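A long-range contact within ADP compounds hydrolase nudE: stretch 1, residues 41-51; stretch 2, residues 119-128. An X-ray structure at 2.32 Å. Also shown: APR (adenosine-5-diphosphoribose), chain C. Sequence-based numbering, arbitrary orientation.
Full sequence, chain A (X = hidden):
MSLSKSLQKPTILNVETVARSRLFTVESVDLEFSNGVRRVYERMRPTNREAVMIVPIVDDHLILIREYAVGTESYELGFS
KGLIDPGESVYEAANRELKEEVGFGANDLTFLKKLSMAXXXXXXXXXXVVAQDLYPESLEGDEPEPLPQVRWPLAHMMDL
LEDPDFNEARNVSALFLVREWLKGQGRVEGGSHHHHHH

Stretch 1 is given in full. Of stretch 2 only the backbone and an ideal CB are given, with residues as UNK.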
# COMPACT_ATOMS: atom_id res chain seq x y z
N TYR A 41 9.91 -19.30 1.52
CA TYR A 41 9.33 -17.99 1.78
C TYR A 41 8.07 -18.13 2.64
O TYR A 41 7.47 -19.20 2.70
CB TYR A 41 8.91 -17.31 0.48
CG TYR A 41 9.95 -16.65 -0.37
CD1 TYR A 41 9.57 -15.84 -1.44
CD2 TYR A 41 11.31 -16.81 -0.14
CE1 TYR A 41 10.51 -15.22 -2.25
CE2 TYR A 41 12.26 -16.20 -0.94
CZ TYR A 41 11.85 -15.41 -1.99
OH TYR A 41 12.79 -14.80 -2.77
N GLU A 42 7.67 -17.02 3.25
CA GLU A 42 6.44 -17.05 4.04
C GLU A 42 5.49 -16.00 3.47
O GLU A 42 5.94 -14.97 2.97
CB GLU A 42 6.70 -16.80 5.51
CG GLU A 42 7.20 -18.00 6.29
CD GLU A 42 7.15 -17.78 7.79
OE1 GLU A 42 6.91 -16.63 8.21
OE2 GLU A 42 7.36 -18.76 8.52
N ARG A 43 4.20 -16.29 3.51
CA ARG A 43 3.19 -15.37 3.00
C ARG A 43 1.84 -15.66 3.68
O ARG A 43 1.64 -16.70 4.30
CB ARG A 43 2.95 -15.52 1.48
CG ARG A 43 2.34 -16.87 1.14
CD ARG A 43 2.07 -17.05 -0.34
NE ARG A 43 1.35 -18.30 -0.58
CZ ARG A 43 1.21 -18.94 -1.73
NH1 ARG A 43 0.50 -20.06 -1.76
NH2 ARG A 43 1.75 -18.48 -2.85
N MET A 44 0.95 -14.72 3.44
CA MET A 44 -0.41 -14.88 3.96
C MET A 44 -1.17 -15.74 2.96
O MET A 44 -0.92 -15.63 1.75
CB MET A 44 -1.07 -13.53 4.20
CG MET A 44 -1.55 -13.43 5.66
SD MET A 44 -0.16 -13.27 6.78
CE MET A 44 -0.62 -14.35 8.11
N ARG A 45 -1.99 -16.67 3.44
CA ARG A 45 -2.74 -17.53 2.54
C ARG A 45 -3.43 -16.71 1.46
O ARG A 45 -4.13 -15.75 1.75
CB ARG A 45 -3.77 -18.36 3.31
CG ARG A 45 -4.46 -19.40 2.45
CD ARG A 45 -5.08 -20.51 3.30
NE ARG A 45 -5.25 -21.74 2.54
CZ ARG A 45 -6.10 -21.91 1.53
NH1 ARG A 45 -6.89 -20.92 1.13
NH2 ARG A 45 -6.16 -23.08 0.89
N PRO A 46 -3.22 -17.09 0.21
CA PRO A 46 -3.82 -16.44 -0.92
C PRO A 46 -5.34 -16.53 -0.88
O PRO A 46 -5.94 -17.56 -0.59
CB PRO A 46 -3.29 -17.18 -2.15
CG PRO A 46 -2.16 -18.01 -1.67
CD PRO A 46 -2.37 -18.25 -0.20
N THR A 47 -5.96 -15.40 -1.18
CA THR A 47 -7.42 -15.32 -1.19
C THR A 47 -7.86 -14.55 -2.43
O THR A 47 -7.08 -13.80 -3.02
CB THR A 47 -7.94 -14.62 0.07
OG1 THR A 47 -9.36 -14.46 -0.03
CG2 THR A 47 -7.29 -13.25 0.22
N ASN A 48 -9.11 -14.76 -2.83
CA ASN A 48 -9.64 -14.03 -3.99
C ASN A 48 -10.63 -12.98 -3.49
O ASN A 48 -11.29 -12.33 -4.28
CB ASN A 48 -10.22 -15.00 -5.01
CG ASN A 48 -9.11 -15.68 -5.80
OD1 ASN A 48 -8.48 -15.04 -6.64
ND2 ASN A 48 -8.83 -16.95 -5.51
N ARG A 49 -10.73 -12.86 -2.16
CA ARG A 49 -11.63 -11.86 -1.57
C ARG A 49 -11.01 -10.48 -1.79
O ARG A 49 -9.86 -10.23 -1.41
CB ARG A 49 -11.87 -12.13 -0.09
CG ARG A 49 -12.93 -11.27 0.56
CD ARG A 49 -14.32 -11.86 0.49
NE ARG A 49 -15.32 -11.15 1.23
CZ ARG A 49 -15.56 -11.11 2.53
NH1 ARG A 49 -16.56 -10.38 3.03
NH2 ARG A 49 -14.80 -11.79 3.37
N GLU A 50 -11.71 -9.60 -2.50
CA GLU A 50 -11.17 -8.28 -2.76
C GLU A 50 -11.80 -7.20 -1.90
O GLU A 50 -12.84 -7.39 -1.27
CB GLU A 50 -11.25 -7.90 -4.24
CG GLU A 50 -10.61 -8.93 -5.16
CD GLU A 50 -10.70 -8.57 -6.63
OE1 GLU A 50 -11.37 -7.58 -6.98
OE2 GLU A 50 -10.08 -9.28 -7.45
N ALA A 51 -11.09 -6.07 -1.85
CA ALA A 51 -11.51 -4.91 -1.11
C ALA A 51 -11.95 -3.79 -2.04
O ALA A 51 -11.67 -3.77 -3.25
CB ALA A 51 -10.37 -4.41 -0.21
N UNK A 119 2.51 -7.45 -2.73
CA UNK A 119 2.29 -8.77 -3.26
C UNK A 119 3.34 -9.80 -2.91
O UNK A 119 3.19 -11.00 -3.17
CB UNK A 119 2.18 -8.68 -4.78
N UNK A 120 4.45 -9.41 -2.29
CA UNK A 120 5.47 -10.37 -1.87
C UNK A 120 4.93 -11.24 -0.73
O UNK A 120 5.31 -12.39 -0.60
CB UNK A 120 6.75 -9.65 -1.44
N UNK A 121 4.08 -10.68 0.11
CA UNK A 121 3.48 -11.35 1.24
C UNK A 121 1.98 -11.49 1.19
O UNK A 121 1.42 -12.36 1.88
CB UNK A 121 3.86 -10.61 2.52
N UNK A 122 1.27 -10.62 0.47
CA UNK A 122 -0.19 -10.68 0.41
C UNK A 122 -0.68 -10.67 -1.04
O UNK A 122 -0.05 -10.04 -1.89
CB UNK A 122 -0.80 -9.51 1.18
N UNK A 123 -1.83 -11.27 -1.30
CA UNK A 123 -2.36 -11.27 -2.66
C UNK A 123 -3.62 -10.42 -2.78
O UNK A 123 -4.28 -10.44 -3.84
CB UNK A 123 -2.66 -12.70 -3.11
N UNK A 124 -3.97 -9.65 -1.77
CA UNK A 124 -5.17 -8.83 -1.81
C UNK A 124 -5.17 -7.67 -2.79
O UNK A 124 -4.17 -7.00 -2.99
CB UNK A 124 -5.43 -8.27 -0.41
N UNK A 125 -6.32 -7.38 -3.37
CA UNK A 125 -6.52 -6.31 -4.31
C UNK A 125 -7.50 -5.27 -3.71
O UNK A 125 -8.47 -5.66 -3.06
CB UNK A 125 -7.04 -6.86 -5.64
N UNK A 126 -7.26 -4.04 -4.12
CA UNK A 126 -8.11 -2.93 -3.67
C UNK A 126 -8.71 -2.22 -4.87
O UNK A 126 -8.01 -1.75 -5.77
CB UNK A 126 -7.32 -1.94 -2.81
N UNK A 127 -10.04 -2.13 -4.91
CA UNK A 127 -10.71 -1.46 -6.02
C UNK A 127 -11.10 -0.05 -5.57
O UNK A 127 -11.79 0.09 -4.55
CB UNK A 127 -11.94 -2.25 -6.48
N UNK A 128 -10.65 0.95 -6.32
CA UNK A 128 -10.96 2.35 -6.01
C UNK A 128 -12.17 2.83 -6.78
O UNK A 128 -12.24 2.78 -8.02
CB UNK A 128 -9.76 3.25 -6.32
N1 APR C . 9.26 -14.63 2.45
C2 APR C . 10.61 -14.60 2.83
N3 APR C . 11.60 -13.92 2.24
C4 APR C . 11.18 -13.16 1.13
C5 APR C . 9.86 -13.08 0.61
C6 APR C . 8.84 -13.87 1.33
N6 APR C . 7.56 -13.89 0.96
N7 APR C . 9.83 -12.24 -0.49
C8 APR C . 11.10 -11.83 -0.64
N9 APR C . 11.94 -12.36 0.31
C1' APR C . 13.53 -12.16 0.54
C2' APR C . 14.28 -12.67 -0.72
O2' APR C . 15.51 -13.23 -0.32
C3' APR C . 14.56 -11.39 -1.60
O3' APR C . 15.95 -11.23 -1.85
O4' APR C . 13.80 -10.79 0.54
C4' APR C . 14.06 -10.24 -0.84
C5' APR C . 15.16 -9.25 -0.77

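The strand and following loop of residues 41-51 meet residues 119-128, the two ending side by side as parallel strands, with the adenine of adenosine-5-diphosphoribose held at one end. Position 119 has nothing of the first stretch near its CB, so the contact leaves its identity open; it is Pro119, whose phi of -65° suits the ring. Position 120 likewise points its CB sideways into space free of the first stretch, and small or polar residues would serve. Its carbonyl matters more: APR N6 donates to the O of residue 120 (3.1 Å) and to Glu42 O (2.8 Å), so the amino group ties the two stretches together. The residue is Ser120.

At position 121 the backbone O accepts from Met44 N (2.9 Å). The CB lies 4.9 Å from Glu42 O, with the adenine beyond, so a long or flat side chain could reach both. Tyr121, chi1 m, brings its ring edge to Glu42 O (CD1 to O, 3.6 Å) and its CE1 to 3.5 Å from APR N6.

The CB of position 122 lies 5.0 Å from Met44 CB, and an apolar residue, aliphatic or aromatic, would suit this surface. Phe122 places CD2 3.8 Å from Met44 CB, its ring oblique to it.

Position 123 points toward the turn, its CB 4.5 Å from Pro46 CA, and Thr47 N offers a donor. A short side chain with an acceptor fits: Ser, Thr, Asn or Asp. Ser123, chi1 p, accepts from Thr47 N through OG (3.3 Å).

At position 124 the CB points sideways and lies 4.9 Å from Arg49 O, where a small polar group could engage the carbonyl directly or through solvent. Ser124 takes the second route: its OG is 2.6 Å from the O of water 2, which donates to Arg49 O (2.7 Å).

At position 125 the CB is 4.2 Å from Glu50 CG, and the nearby carboxylate would favour a basic or polar residue. Lys125 packs its CG 3.9 Å from Glu50 OE2, but its amino end leads away. Its backbone O accepts from Ala51 N (2.9 Å).

Position 126 pairs with Ala51 in a parallel bridge, its CB 4.7 Å from Ala51 CB on the same face; a medium or large apolar residue would cover the small alanine. Met126 curls its CE to 3.8 Å from Ala51 CB.

Position 127 donates its N to Ala51 O (2.8 Å). Two acceptors, Ala51 O at 3.6 Å from the CB and Glu50 OE1 at 5.4 Å, favour a side-chain amide, Asn or Gln. Asn127 ND2 donates to both Glu50 OE1 (3.1 Å) and Ala51 O (2.9 Å).

Position 128 points away, unconstrained here; it is Ile128.

Stretch 2 (119-128) PSYFSSKMNI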
# COMPACT_ATOMS: atom_id res chain seq x y z
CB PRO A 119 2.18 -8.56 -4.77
CG PRO A 119 2.90 -7.28 -5.03
CD PRO A 119 2.70 -6.44 -3.80
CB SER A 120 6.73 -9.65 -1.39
OG SER A 120 7.57 -9.34 -2.50
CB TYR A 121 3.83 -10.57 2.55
CG TYR A 121 5.33 -10.34 2.64
CD1 TYR A 121 6.17 -11.35 3.06
CD2 TYR A 121 5.88 -9.14 2.22
CE1 TYR A 121 7.54 -11.16 3.10
CE2 TYR A 121 7.25 -8.94 2.26
CZ TYR A 121 8.07 -9.95 2.70
OH TYR A 121 9.43 -9.74 2.73
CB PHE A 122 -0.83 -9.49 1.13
CG PHE A 122 -0.19 -9.13 2.44
CD1 PHE A 122 0.81 -8.17 2.49
CD2 PHE A 122 -0.55 -9.77 3.61
CE1 PHE A 122 1.43 -7.84 3.68
CE2 PHE A 122 0.06 -9.45 4.81
CZ PHE A 122 1.06 -8.49 4.84
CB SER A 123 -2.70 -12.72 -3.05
OG SER A 123 -3.67 -13.23 -2.13
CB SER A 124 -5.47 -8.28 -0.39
OG SER A 124 -6.88 -8.13 -0.28
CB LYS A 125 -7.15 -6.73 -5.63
CG LYS A 125 -6.63 -7.97 -6.30
CD LYS A 125 -5.26 -7.76 -6.91
CE LYS A 125 -4.84 -9.03 -7.66
NZ LYS A 125 -3.36 -9.18 -7.59
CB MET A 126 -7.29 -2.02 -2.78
CG MET A 126 -7.91 -0.66 -2.47
SD MET A 126 -9.40 -0.82 -1.49
CE MET A 126 -8.71 -1.06 0.15
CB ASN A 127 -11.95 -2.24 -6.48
CG ASN A 127 -11.60 -3.64 -6.96
OD1 ASN A 127 -11.29 -3.85 -8.12
ND2 ASN A 127 -11.60 -4.62 -6.05
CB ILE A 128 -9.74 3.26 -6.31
CG1 ILE A 128 -8.57 2.81 -5.42
CG2 ILE A 128 -10.09 4.71 -6.06
CD1 ILE A 128 -7.23 3.37 -5.87
O HOH W 1 -7.87 -10.05 -3.09
O HOH W 2 -9.06 -9.02 0.82
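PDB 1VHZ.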